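Local atomic coordinates of putative Nitroreductase (Desulfovibrio desulfuricans subsp. desulfuricans str. G20, PDB entry 3E39), a protein that binds flavin mononucleotide between two subunits and, as a member of the nitroreductase family, probably works as an FMN-dependent oxidoreductase. Residues Ile34-Ala37 with Gly38-Pro42; Asp59-Cys62 with Asp63-Ala66; Leu86-Glu89 with Ala90-Asn93; Glu94-Asp97 with His98-Ala101; Arg162-Leu165 with Ala166-Leu169. All coordinates share one frame; numbering follows the deposited sequence.

Interaction 1: residues Ile34-Ala37 with Gly38-Pro42. With FMN (flavin mononucleotide), chain G.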
# COMPACT_ATOMS: atom_id res chain seq x y z
N ILE A 34 0.04 -6.17 14.11
CA ILE A 34 -0.61 -5.52 12.98
C ILE A 34 -0.16 -4.05 12.90
O ILE A 34 0.24 -3.55 11.85
CB ILE A 34 -2.14 -5.66 13.03
CG1 ILE A 34 -2.55 -7.12 12.77
CG2 ILE A 34 -2.79 -4.78 11.97
CD1 ILE A 34 -4.01 -7.46 13.15
N LEU A 35 -0.19 -3.37 14.03
CA LEU A 35 0.21 -1.96 14.06
C LEU A 35 1.69 -1.81 13.67
O LEU A 35 2.05 -0.90 12.93
CB LEU A 35 -0.05 -1.37 15.44
CG LEU A 35 -1.51 -1.14 15.84
CD1 LEU A 35 -1.53 -0.78 17.34
CD2 LEU A 35 -2.14 -0.08 15.02
N GLU A 36 2.54 -2.73 14.15
CA GLU A 36 4.00 -2.71 13.81
C GLU A 36 4.21 -2.84 12.30
O GLU A 36 5.12 -2.22 11.74
CB GLU A 36 4.76 -3.84 14.53
CG GLU A 36 5.04 -3.54 16.01
CD GLU A 36 6.05 -2.44 16.21
OE1 GLU A 36 6.96 -2.28 15.37
OE2 GLU A 36 5.96 -1.75 17.24
N ALA A 37 3.39 -3.67 11.66
CA ALA A 37 3.42 -3.80 10.18
C ALA A 37 3.08 -2.45 9.56
O ALA A 37 3.72 -1.98 8.61
CB ALA A 37 2.43 -4.87 9.71
N GLY A 38 2.05 -1.80 10.10
CA GLY A 38 1.64 -0.49 9.63
C GLY A 38 2.71 0.60 9.70
O GLY A 38 2.93 1.29 8.70
N ILE A 39 3.41 0.74 10.84
CA ILE A 39 4.39 1.80 11.00
C ILE A 39 5.64 1.56 10.14
O ILE A 39 6.36 2.52 9.81
CB ILE A 39 4.78 2.05 12.47
CG1 ILE A 39 5.61 0.93 13.04
CG2 ILE A 39 3.53 2.32 13.35
CD1 ILE A 39 6.20 1.32 14.44
N TRP A 40 5.88 0.31 9.76
CA TRP A 40 7.02 -0.07 8.91
C TRP A 40 6.76 0.06 7.39
O TRP A 40 7.66 -0.18 6.58
CB TRP A 40 7.64 -1.41 9.32
CG TRP A 40 8.54 -1.19 10.51
CD1 TRP A 40 8.20 -1.29 11.83
CD2 TRP A 40 9.88 -0.69 10.49
NE1 TRP A 40 9.25 -0.94 12.61
CE2 TRP A 40 10.30 -0.56 11.82
CE3 TRP A 40 10.78 -0.37 9.48
CZ2 TRP A 40 11.57 -0.12 12.16
CZ3 TRP A 40 12.02 0.08 9.80
CH2 TRP A 40 12.42 0.21 11.14
N ALA A 41 5.55 0.45 7.01
CA ALA A 41 5.32 0.84 5.63
C ALA A 41 6.21 2.06 5.34
O ALA A 41 6.54 2.84 6.25
CB ALA A 41 3.85 1.21 5.40
N PRO A 42 6.62 2.23 4.09
CA PRO A 42 7.45 3.40 3.73
C PRO A 42 6.64 4.71 3.66
O PRO A 42 5.42 4.71 3.58
CB PRO A 42 7.97 3.02 2.34
CG PRO A 42 6.85 2.18 1.77
CD PRO A 42 6.38 1.36 2.93
N1 FMN G . 13.37 7.31 -2.00
C2 FMN G . 14.22 7.93 -2.89
O2 FMN G . 15.39 7.64 -2.85
N3 FMN G . 13.77 8.83 -3.83
C4 FMN G . 12.45 9.17 -3.94
O4 FMN G . 12.05 9.72 -4.96
C4A FMN G . 11.57 8.58 -3.05
N5 FMN G . 10.24 8.88 -3.12
C5A FMN G . 9.36 8.26 -2.26
C6 FMN G . 8.03 8.61 -2.35
C7 FMN G . 7.10 8.00 -1.51
C7M FMN G . 5.65 8.40 -1.54
C8 FMN G . 7.49 7.05 -0.56
C8M FMN G . 6.47 6.21 0.18
C9 FMN G . 8.83 6.73 -0.46
C9A FMN G . 9.79 7.34 -1.30
N10 FMN G . 11.16 7.02 -1.24
C10 FMN G . 12.02 7.63 -2.10
C1' FMN G . 11.70 6.00 -0.29
C2' FMN G . 11.71 6.55 1.14
O2' FMN G . 12.74 7.50 1.29
C3' FMN G . 11.80 5.40 2.14
O3' FMN G . 10.68 4.58 2.08
C4' FMN G . 11.98 5.89 3.58
O4' FMN G . 13.20 6.61 3.69
C5' FMN G . 12.05 4.73 4.56
O5' FMN G . 13.06 3.81 4.18
P FMN G . 12.71 2.28 3.94
O1P FMN G . 14.01 1.51 3.87
O2P FMN G . 11.90 2.22 2.66
O3P FMN G . 11.88 1.76 5.08
O HOH W 1 9.13 -1.02 15.58
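The last turns of helix 28-39 run into the FMN pocket here, and E36, I39 and W40 show how a helix can hand over to a ligand-lining loop. The backbone is regular at first: G38 N donates to I34 O, and I39 N to L35 O at 3.0 Å. The next bond, W40 N to E36 O, is longer at 3.3 Å, and W40 N also has a weak bond to A37 O, so the turn slackens as the chain leaves for A41 and P42.

The side chains of E36, I39 and W40 point the same way. I39 CG1 sits between the backbone N and the carbonyl carbon (chi1 71°), which brings it to 3.4 Å from E36 O and lets CD1 lie beside the carboxylate, 3.8 Å from E36 OE1. W40 turns the edge of its indole to this turn: E36 O lies in the ring plane, 3.2 Å from W40 CD1. The carboxylate of E36 is tilted 37° from the indole. A water in the plane of that ring joins the two, accepting from W40 NE1 at 3.0 Å and donating to E36 OE1.

Helix 94-114 and strands 50-56 and 80-87 pack against the buried flank of this helix. From the second subunit, R13 forms a cation-pi contact with W40, and R15 bonds to W40 O. Beyond the indole the chain arrives at the cofactor, where P42 CB lies 3.1 Å from O3' of the FMN ribityl chain.

Interaction 2: residues Asp59-Cys62 with Asp63-Ala66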
# COMPACT_ATOMS: atom_id res chain seq x y z
N ASP A 59 -15.76 -1.25 23.11
CA ASP A 59 -15.56 0.20 23.29
C ASP A 59 -16.81 0.94 22.84
O ASP A 59 -17.28 0.72 21.73
CB ASP A 59 -14.37 0.64 22.43
CG ASP A 59 -13.89 2.05 22.74
OD1 ASP A 59 -14.70 2.98 22.88
OD2 ASP A 59 -12.66 2.23 22.78
N PRO A 60 -17.36 1.85 23.68
CA PRO A 60 -18.58 2.55 23.24
C PRO A 60 -18.42 3.37 21.96
O PRO A 60 -19.42 3.67 21.32
CB PRO A 60 -18.95 3.44 24.44
CG PRO A 60 -17.86 3.31 25.41
CD PRO A 60 -16.94 2.23 25.03
N ARG A 61 -17.19 3.73 21.61
CA ARG A 61 -16.92 4.46 20.38
C ARG A 61 -17.28 3.65 19.12
O ARG A 61 -17.37 4.23 18.04
CB ARG A 61 -15.49 4.95 20.31
CG ARG A 61 -15.24 6.12 21.25
CD ARG A 61 -13.77 6.46 21.30
NE ARG A 61 -12.99 5.46 22.03
CZ ARG A 61 -11.71 5.60 22.32
NH1 ARG A 61 -11.05 6.69 21.99
NH2 ARG A 61 -11.08 4.66 22.99
N CYS A 62 -17.49 2.34 19.26
CA CYS A 62 -17.92 1.50 18.12
C CYS A 62 -19.30 1.91 17.69
O CYS A 62 -19.64 1.82 16.51
CB CYS A 62 -18.02 0.02 18.47
SG CYS A 62 -16.50 -0.85 18.56
N ASP A 63 -20.11 2.33 18.65
CA ASP A 63 -21.47 2.76 18.35
C ASP A 63 -21.41 4.06 17.56
O ASP A 63 -22.23 4.29 16.66
CB ASP A 63 -22.26 3.02 19.63
CG ASP A 63 -22.70 1.75 20.33
OD1 ASP A 63 -22.48 0.62 19.83
OD2 ASP A 63 -23.31 1.91 21.41
N ILE A 64 -20.47 4.92 17.93
CA ILE A 64 -20.25 6.17 17.22
C ILE A 64 -19.83 5.86 15.79
O ILE A 64 -20.38 6.43 14.86
CB ILE A 64 -19.24 7.09 17.89
CG1 ILE A 64 -19.73 7.48 19.31
CG2 ILE A 64 -19.00 8.34 17.01
CD1 ILE A 64 -18.75 8.32 20.10
N LEU A 65 -18.84 4.98 15.62
CA LEU A 65 -18.41 4.56 14.28
C LEU A 65 -19.56 4.04 13.43
O LEU A 65 -19.74 4.45 12.28
CB LEU A 65 -17.30 3.49 14.37
CG LEU A 65 -15.96 3.96 14.93
CD1 LEU A 65 -15.01 2.76 15.09
CD2 LEU A 65 -15.33 5.01 14.03
N ALA A 66 -20.38 3.18 14.03
CA ALA A 66 -21.50 2.54 13.33
C ALA A 66 -22.54 3.54 12.87
O ALA A 66 -23.17 3.35 11.83
CB ALA A 66 -22.15 1.46 14.19
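R61, whose CG meets I64 CD1 at 4.3 Å, turns the edge of its guanidinium group, not a face, to the carboxylate of D59. The grip is side-on, chiefly one nitrogen to each oxygen. R61 NE donates to D59 OD1 at 3.1 Å, nearly within the guanidinium plane, while R61 NH2 reaches the syn lone pair of D59 OD2 at 2.9 Å and completes a salt bridge. D59 OD1 carries a second load: on its anti side it accepts from R61 N at 2.9 Å, and both donors come from the same face of the carboxylate. This second bond caps the start of helix 61-66, so one acid both satisfies an early backbone N-H and fixes the rotation of the arginine. R61 NH2 has a further carboxylate partner in E171 of the second subunit.

Past the cap the backbone tightens into a helix. D63 N approaches P60 O from above its carbonyl plane, whereas L65 N to R61 O is a straighter bond, 2.9 Å with an N-H...O angle of 168°. A66 N repeats the pattern on C62 O. The leucine follows its backbone: L65 CG is anti to its own carbonyl carbon (chi1 -68°) and rests 3.4 Å from R61 O.

D63 points its carboxylate to R76, with which it forms a salt bridge. The short helix packs on three elements: C62 and L65 lie on I55 of strand 50-56, L65 and A66 meet V75 of helix 72-77, and I64 and L65 pack on L132 of helix 129-135.

Interaction 3: residues Leu86-Glu89 with Ala90-Asn93. With FMN (flavin mononucleotide), chain G; ACT (acetate ion), chain C.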
# COMPACT_ATOMS: atom_id res chain seq x y z
N LEU A 86 -3.67 10.55 8.72
CA LEU A 86 -2.44 11.27 8.47
C LEU A 86 -2.45 12.47 9.41
O LEU A 86 -3.47 13.15 9.59
CB LEU A 86 -2.30 11.77 7.04
CG LEU A 86 -2.15 10.72 5.95
CD1 LEU A 86 -2.33 11.31 4.59
CD2 LEU A 86 -0.78 10.06 6.08
N ASP A 87 -1.30 12.71 10.02
CA ASP A 87 -1.08 13.91 10.83
C ASP A 87 -0.80 15.03 9.83
O ASP A 87 0.19 15.03 9.11
CB ASP A 87 0.10 13.68 11.75
CG ASP A 87 0.44 14.90 12.61
OD1 ASP A 87 0.14 16.04 12.22
OD2 ASP A 87 1.07 14.72 13.65
N ARG A 88 -1.69 16.01 9.79
CA ARG A 88 -1.55 17.12 8.85
C ARG A 88 -0.25 17.91 9.00
O ARG A 88 0.23 18.46 8.01
CB ARG A 88 -2.76 18.06 8.91
CG ARG A 88 -4.05 17.37 8.48
CD ARG A 88 -5.25 18.31 8.45
NE ARG A 88 -6.49 17.61 8.14
CZ ARG A 88 -6.92 17.31 6.91
NH1 ARG A 88 -6.21 17.63 5.84
NH2 ARG A 88 -8.05 16.64 6.76
N GLU A 89 0.31 17.95 10.21
CA GLU A 89 1.58 18.65 10.42
C GLU A 89 2.77 17.92 9.81
O GLU A 89 3.73 18.55 9.39
CB GLU A 89 1.83 18.90 11.91
CG GLU A 89 0.91 19.95 12.46
CD GLU A 89 1.06 21.26 11.70
OE1 GLU A 89 2.23 21.72 11.57
OE2 GLU A 89 0.04 21.80 11.20
N ALA A 90 2.69 16.60 9.73
CA ALA A 90 3.75 15.78 9.18
C ALA A 90 3.67 15.55 7.66
O ALA A 90 4.54 14.89 7.10
CB ALA A 90 3.73 14.44 9.89
N MSE A 91 2.62 16.05 6.99
CA MSE A 91 2.49 15.80 5.55
C MSE A 91 3.41 16.66 4.70
O MSE A 91 3.67 17.82 5.06
CB MSE A 91 1.05 16.04 5.08
CG MSE A 91 0.07 15.09 5.67
SE MSE A 91 -1.77 15.42 5.15
CE MSE A 91 -1.75 14.79 3.62
N TYR A 92 3.90 16.11 3.58
CA TYR A 92 4.72 16.92 2.64
C TYR A 92 4.11 17.01 1.24
O TYR A 92 4.50 17.88 0.43
CB TYR A 92 6.14 16.37 2.53
CG TYR A 92 6.31 15.18 1.58
CD1 TYR A 92 5.78 13.93 1.88
CD2 TYR A 92 7.04 15.29 0.40
CE1 TYR A 92 5.93 12.83 1.02
CE2 TYR A 92 7.23 14.18 -0.46
CZ TYR A 92 6.68 12.95 -0.12
OH TYR A 92 6.84 11.85 -0.95
N ASN A 93 3.17 16.11 0.96
CA ASN A 93 2.54 16.04 -0.32
C ASN A 93 1.30 15.21 -0.17
O ASN A 93 1.38 14.05 0.19
CB ASN A 93 3.50 15.40 -1.33
CG ASN A 93 2.93 15.35 -2.75
OD1 ASN A 93 2.09 14.52 -3.07
ND2 ASN A 93 3.41 16.26 -3.62
N1 FMN G . 13.37 7.31 -2.00
C2 FMN G . 14.22 7.93 -2.89
O2 FMN G . 15.39 7.64 -2.85
N3 FMN G . 13.77 8.83 -3.83
C4 FMN G . 12.45 9.17 -3.94
O4 FMN G . 12.05 9.72 -4.96
C4A FMN G . 11.57 8.58 -3.05
N5 FMN G . 10.24 8.88 -3.12
C5A FMN G . 9.36 8.26 -2.26
C6 FMN G . 8.03 8.61 -2.35
C7 FMN G . 7.10 8.00 -1.51
C7M FMN G . 5.65 8.40 -1.54
C8 FMN G . 7.49 7.05 -0.56
C8M FMN G . 6.47 6.21 0.18
C9 FMN G . 8.83 6.73 -0.46
C9A FMN G . 9.79 7.34 -1.30
N10 FMN G . 11.16 7.02 -1.24
C10 FMN G . 12.02 7.63 -2.10
C1' FMN G . 11.70 6.00 -0.29
C2' FMN G . 11.71 6.55 1.14
O2' FMN G . 12.74 7.50 1.29
C3' FMN G . 11.80 5.40 2.14
O3' FMN G . 10.68 4.58 2.08
C4' FMN G . 11.98 5.89 3.58
O4' FMN G . 13.20 6.61 3.69
C5' FMN G . 12.05 4.73 4.56
O5' FMN G . 13.06 3.81 4.18
P FMN G . 12.71 2.28 3.94
O1P FMN G . 14.01 1.51 3.87
O2P FMN G . 11.90 2.22 2.66
O3P FMN G . 11.88 1.76 5.08
C ACT C . 9.68 13.00 -2.93
O ACT C . 8.65 12.31 -3.06
OXT ACT C . 9.70 14.07 -3.56
CH3 ACT C . 10.82 12.54 -2.08
O HOH W 2 2.52 19.93 6.20
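A tight turn at the end of strand 80-87 folds M91 back over L86 and leads on towards helix 94-114. The contact is apolar at its base and polar round the bend. M91, a selenomethionine, crosses L86 at about a right angle. Its chain bends at the last torsion (chi3 77°), which brings CE to 3.7 Å from L86 CD1.

Round the bend, A90 N donates to D87 O at 3.0 Å from above the carbonyl plane. D87 also makes an Asx turn, its OD1 accepting from E89 N at 2.8 Å on the anti side. Salt bridges to R142 and R51 hold the same carboxylate from outside, and would be expected to favour its negative charge. At the exit, N93 serves as N-cap of helix 94-114, its OD1 accepting from K96 N. N93 CB also lies over the centre of one face of the Y92 ring, 3.8 Å above the plane.

Y92 looks the other way, into the flavin pocket. Its OH donates to acetate O at 2.8 Å, in the plane of the ring, and stands 3.7 Å from FMN C7M. Acetate C in turn lies 4.2 Å from FMN N5, the atom through which flavins generally exchange hydride. The acetate probably came from the crystallisation liquor, but its position is consistent with a place where a small polar substrate could be received beside the flavin.

Interaction 4: residues Glu94-Asp97 with His98-Ala101. With ACT (acetate ion), chain C.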
# COMPACT_ATOMS: atom_id res chain seq x y z
N GLU A 94 0.14 15.79 -0.45
CA GLU A 94 -1.10 15.06 -0.12
C GLU A 94 -1.24 13.76 -0.91
O GLU A 94 -1.52 12.71 -0.32
CB GLU A 94 -2.34 15.97 -0.19
CG GLU A 94 -2.16 17.25 0.66
CD GLU A 94 -3.46 17.93 1.08
OE1 GLU A 94 -4.55 17.46 0.72
OE2 GLU A 94 -3.38 18.96 1.78
N VAL A 95 -1.01 13.78 -2.22
CA VAL A 95 -1.09 12.53 -2.99
C VAL A 95 -0.14 11.46 -2.41
O VAL A 95 -0.58 10.34 -2.13
CB VAL A 95 -0.78 12.74 -4.48
CG1 VAL A 95 -0.50 11.39 -5.16
CG2 VAL A 95 -1.94 13.51 -5.16
N LYS A 96 1.14 11.81 -2.27
CA LYS A 96 2.16 10.85 -1.78
C LYS A 96 1.91 10.34 -0.36
O LYS A 96 2.23 9.20 -0.04
CB LYS A 96 3.56 11.43 -1.95
CG LYS A 96 3.92 11.63 -3.43
CD LYS A 96 5.31 12.20 -3.58
CE LYS A 96 5.36 13.23 -4.63
NZ LYS A 96 6.72 13.74 -4.83
N ASP A 97 1.34 11.18 0.49
CA ASP A 97 1.04 10.79 1.87
C ASP A 97 -0.23 9.92 1.91
O ASP A 97 -0.32 8.98 2.71
CB ASP A 97 0.96 12.03 2.78
CG ASP A 97 2.33 12.61 3.08
OD1 ASP A 97 3.31 11.86 3.24
OD2 ASP A 97 2.42 13.85 3.17
N HIS A 98 -1.18 10.19 1.00
CA HIS A 98 -2.33 9.26 0.85
C HIS A 98 -1.79 7.89 0.38
O HIS A 98 -2.24 6.84 0.88
CB HIS A 98 -3.40 9.78 -0.10
CG HIS A 98 -4.17 10.94 0.45
ND1 HIS A 98 -4.82 10.90 1.67
CD2 HIS A 98 -4.41 12.17 -0.07
CE1 HIS A 98 -5.40 12.08 1.89
NE2 HIS A 98 -5.16 12.86 0.85
N GLN A 99 -0.84 7.90 -0.56
CA GLN A 99 -0.25 6.65 -1.04
C GLN A 99 0.44 5.92 0.12
O GLN A 99 0.29 4.70 0.30
CB GLN A 99 0.78 6.90 -2.15
CG GLN A 99 0.21 7.41 -3.45
CD GLN A 99 1.31 7.86 -4.42
OE1 GLN A 99 2.43 8.10 -4.00
NE2 GLN A 99 0.95 8.02 -5.71
N ALA A 100 1.13 6.67 0.96
CA ALA A 100 1.80 6.07 2.12
C ALA A 100 0.78 5.45 3.08
O ALA A 100 1.04 4.39 3.63
CB ALA A 100 2.62 7.07 2.84
N ALA A 101 -0.37 6.12 3.26
CA ALA A 101 -1.44 5.61 4.13
C ALA A 101 -1.95 4.30 3.53
O ALA A 101 -2.18 3.34 4.26
CB ALA A 101 -2.57 6.62 4.29
C ACT C . 9.68 13.00 -2.93
O ACT C . 8.65 12.31 -3.06
OXT ACT C . 9.70 14.07 -3.56
CH3 ACT C . 10.82 12.54 -2.08
O HOH W 3 -5.96 15.37 -0.10
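K96 and Q99 lie side by side and point the same way at the start of helix 94-114, while V95 slants across the amide end of Q99. With CG anti to its carbonyl carbon, beside the backbone N (chi1 -68°), the glutamine heads back along the preceding turn and from there runs extended to the amide: Q99 OE1 comes to 3.9 Å from K96 CG, and Q99 NE2 to 3.7 Å from V95 CG1. That NE2 is a donor to E146 of the second subunit, across the dimer interface.

H98 takes another side of the helix. With a similar first torsion, the imidazole leans back over the preceding turn and CD2 comes to 3.0 Å from E94 O. In the plane of the ring, at its edge, a water lies 2.8 Å from H98 NE2 and donates to E94 OE1, linking two side chains whose polar ends do not meet directly. H98 ND1 is bonded to E146 of its own chain. Beneath these groups the backbone is regular, each of the four carbonyls from E94 to D97 accepting from the N-H four residues on.

D97 faces back to the helix start, where its OD2 accepts from the backbone N of both Y92 and N93. On the pocket side K96 reaches out with a bend at chi3 (-139°), and its NZ donates to acetate O at 3.0 Å and more weakly to OXT. The same NZ donates to N127 OD1 and G123 O of the second subunit. The ammonium group thus ties the two chains together, while the carbon chain of K96 passes the flavin, and its charge would be expected to attract small anions.

Interaction 5: residues Arg162-Leu165 with Ala166-Leu169. With FMN (flavin mononucleotide), chain E.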
# COMPACT_ATOMS: atom_id res chain seq x y z
N ARG A 162 -9.74 -10.20 -10.35
CA ARG A 162 -8.92 -9.12 -10.89
C ARG A 162 -8.87 -9.28 -12.40
O ARG A 162 -8.98 -10.40 -12.93
CB ARG A 162 -7.49 -9.14 -10.34
CG ARG A 162 -7.35 -8.78 -8.87
CD ARG A 162 -7.75 -7.33 -8.52
NE ARG A 162 -7.39 -7.14 -7.10
CZ ARG A 162 -8.13 -7.55 -6.07
NH1 ARG A 162 -9.32 -8.09 -6.27
NH2 ARG A 162 -7.69 -7.38 -4.83
N ARG A 163 -8.71 -8.15 -13.08
CA ARG A 163 -8.50 -8.13 -14.52
C ARG A 163 -7.15 -8.80 -14.82
O ARG A 163 -6.28 -8.86 -13.95
CB ARG A 163 -8.49 -6.70 -15.05
CG ARG A 163 -9.81 -5.98 -14.88
CD ARG A 163 -9.75 -4.58 -15.45
NE ARG A 163 -9.70 -4.55 -16.91
CZ ARG A 163 -9.49 -3.46 -17.64
NH1 ARG A 163 -9.30 -2.28 -17.06
NH2 ARG A 163 -9.46 -3.53 -18.96
N PRO A 164 -6.99 -9.36 -16.03
CA PRO A 164 -5.74 -9.96 -16.39
C PRO A 164 -4.67 -8.92 -16.49
O PRO A 164 -4.94 -7.80 -16.91
CB PRO A 164 -6.00 -10.56 -17.79
CG PRO A 164 -7.43 -10.52 -18.00
CD PRO A 164 -7.99 -9.45 -17.11
N LEU A 165 -3.46 -9.27 -16.09
CA LEU A 165 -2.30 -8.35 -16.17
C LEU A 165 -2.20 -7.69 -17.52
O LEU A 165 -1.87 -6.49 -17.63
CB LEU A 165 -1.02 -9.13 -15.88
CG LEU A 165 0.28 -8.36 -15.97
CD1 LEU A 165 0.15 -7.12 -15.11
CD2 LEU A 165 1.44 -9.28 -15.54
N ALA A 166 -2.48 -8.47 -18.57
CA ALA A 166 -2.42 -7.98 -19.95
C ALA A 166 -3.30 -6.75 -20.20
O ALA A 166 -2.92 -5.85 -20.96
CB ALA A 166 -2.81 -9.10 -20.91
N GLU A 167 -4.46 -6.70 -19.55
CA GLU A 167 -5.36 -5.56 -19.68
C GLU A 167 -4.91 -4.36 -18.85
O GLU A 167 -5.41 -3.24 -19.05
CB GLU A 167 -6.78 -5.95 -19.25
CG GLU A 167 -7.42 -7.00 -20.17
CD GLU A 167 -8.82 -7.37 -19.77
OE1 GLU A 167 -9.46 -6.67 -18.94
OE2 GLU A 167 -9.29 -8.42 -20.25
N LEU A 168 -4.00 -4.60 -17.90
CA LEU A 168 -3.55 -3.54 -16.97
C LEU A 168 -2.18 -2.95 -17.34
O LEU A 168 -1.76 -1.94 -16.79
CB LEU A 168 -3.55 -4.11 -15.55
CG LEU A 168 -4.91 -4.57 -15.02
CD1 LEU A 168 -4.71 -5.20 -13.64
CD2 LEU A 168 -5.90 -3.43 -14.95
N LEU A 169 -1.48 -3.58 -18.28
CA LEU A 169 -0.21 -3.08 -18.78
C LEU A 169 -0.44 -2.05 -19.88
O LEU A 169 -1.34 -2.25 -20.74
CB LEU A 169 0.62 -4.24 -19.32
CG LEU A 169 1.27 -5.18 -18.32
CD1 LEU A 169 1.72 -6.47 -18.99
CD2 LEU A 169 2.44 -4.45 -17.65
N1 FMN E . -15.16 -2.90 1.47
C2 FMN E . -16.36 -2.67 2.13
O2 FMN E . -17.12 -3.58 2.40
N3 FMN E . -16.70 -1.39 2.52
C4 FMN E . -15.91 -0.29 2.26
O4 FMN E . -16.17 0.79 2.82
C4A FMN E . -14.70 -0.50 1.59
N5 FMN E . -13.89 0.57 1.34
C5A FMN E . -12.66 0.39 0.69
C6 FMN E . -11.86 1.51 0.41
C7 FMN E . -10.63 1.35 -0.23
C7M FMN E . -9.86 2.56 -0.67
C8 FMN E . -10.22 0.06 -0.61
C8M FMN E . -8.88 -0.15 -1.28
C9 FMN E . -11.04 -1.05 -0.36
C9A FMN E . -12.28 -0.89 0.30
N10 FMN E . -13.12 -2.00 0.56
C10 FMN E . -14.33 -1.81 1.21
C1' FMN E . -12.76 -3.38 0.14
C2' FMN E . -12.94 -3.59 -1.36
O2' FMN E . -14.31 -3.73 -1.68
C3' FMN E . -12.18 -4.84 -1.78
O3' FMN E . -10.81 -4.65 -1.49
C4' FMN E . -12.31 -5.15 -3.27
O4' FMN E . -13.66 -5.43 -3.56
C5' FMN E . -11.47 -6.34 -3.67
O5' FMN E . -11.67 -7.42 -2.79
P FMN E . -10.52 -8.18 -1.98
O1P FMN E . -10.03 -7.21 -0.91
O2P FMN E . -11.11 -9.45 -1.40
O3P FMN E . -9.43 -8.46 -2.98
O HOH W 4 -7.39 -2.46 -21.13
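At the FMN phosphate site the chain leaves R162 and turns at once into the short helix 165-168, with R163 gripping E167 across the turn. This salt bridge is side-on and converges on one oxygen: E167 OE1 accepts from R163 NE at 2.9 Å, nearly along its C-O axis, and from R163 NH2 at 3.1 Å on the anti side. The two side chains cross at about a right angle, their flat ends turned 61° apart. A bend at chi3 (71°) curls the arginine back over the helix, with E167 O over one face of the guanidinium, toward its rim.

P164 packs against the acid, its CD 3.5 Å from E167 CD. The backbone turn is loosely bonded: E167 N donates to P164 O and L168 N to L165 O, both from above the carbonyl planes. L165 CG also meets L169 CD1 at 3.8 Å, the two side chains crossing at a slant.

R162 points away from this turn. Its NH2 donates to O3P of the FMN phosphate at 2.8 Å, in line at 166°, with a weaker bond from NH1; the oxygen lies at the edge of the guanidinium. R162 is also held by W40 O and A41 O of the second subunit. R15, R16 and R19 of the same chain bond to this FMN as well, giving the arginine-rich cofactor site at a subunit interface that is characteristic of the nitroreductase fold.

How the interactions relate
Along the chain the five contacts follow one another in order. Interactions 3 and 4 run straight on from one to the other, with centres about 9 Å apart where strand 80-87 gives way to helix 94-114, whose D97 reaches back to Y92, M91 and L86. Interaction 1 leans on that helix through P42 and A100, centres about 15 Å apart. These three lie on one side of one FMN, with the second subunit supplying much of the rest of its site. Interaction 2 stands apart, its centre about 39 Å from that of interaction 5, which attends the other FMN. Each chain therefore contributes to both cofactor sites, so FMN binding and dimer formation are probably coupled.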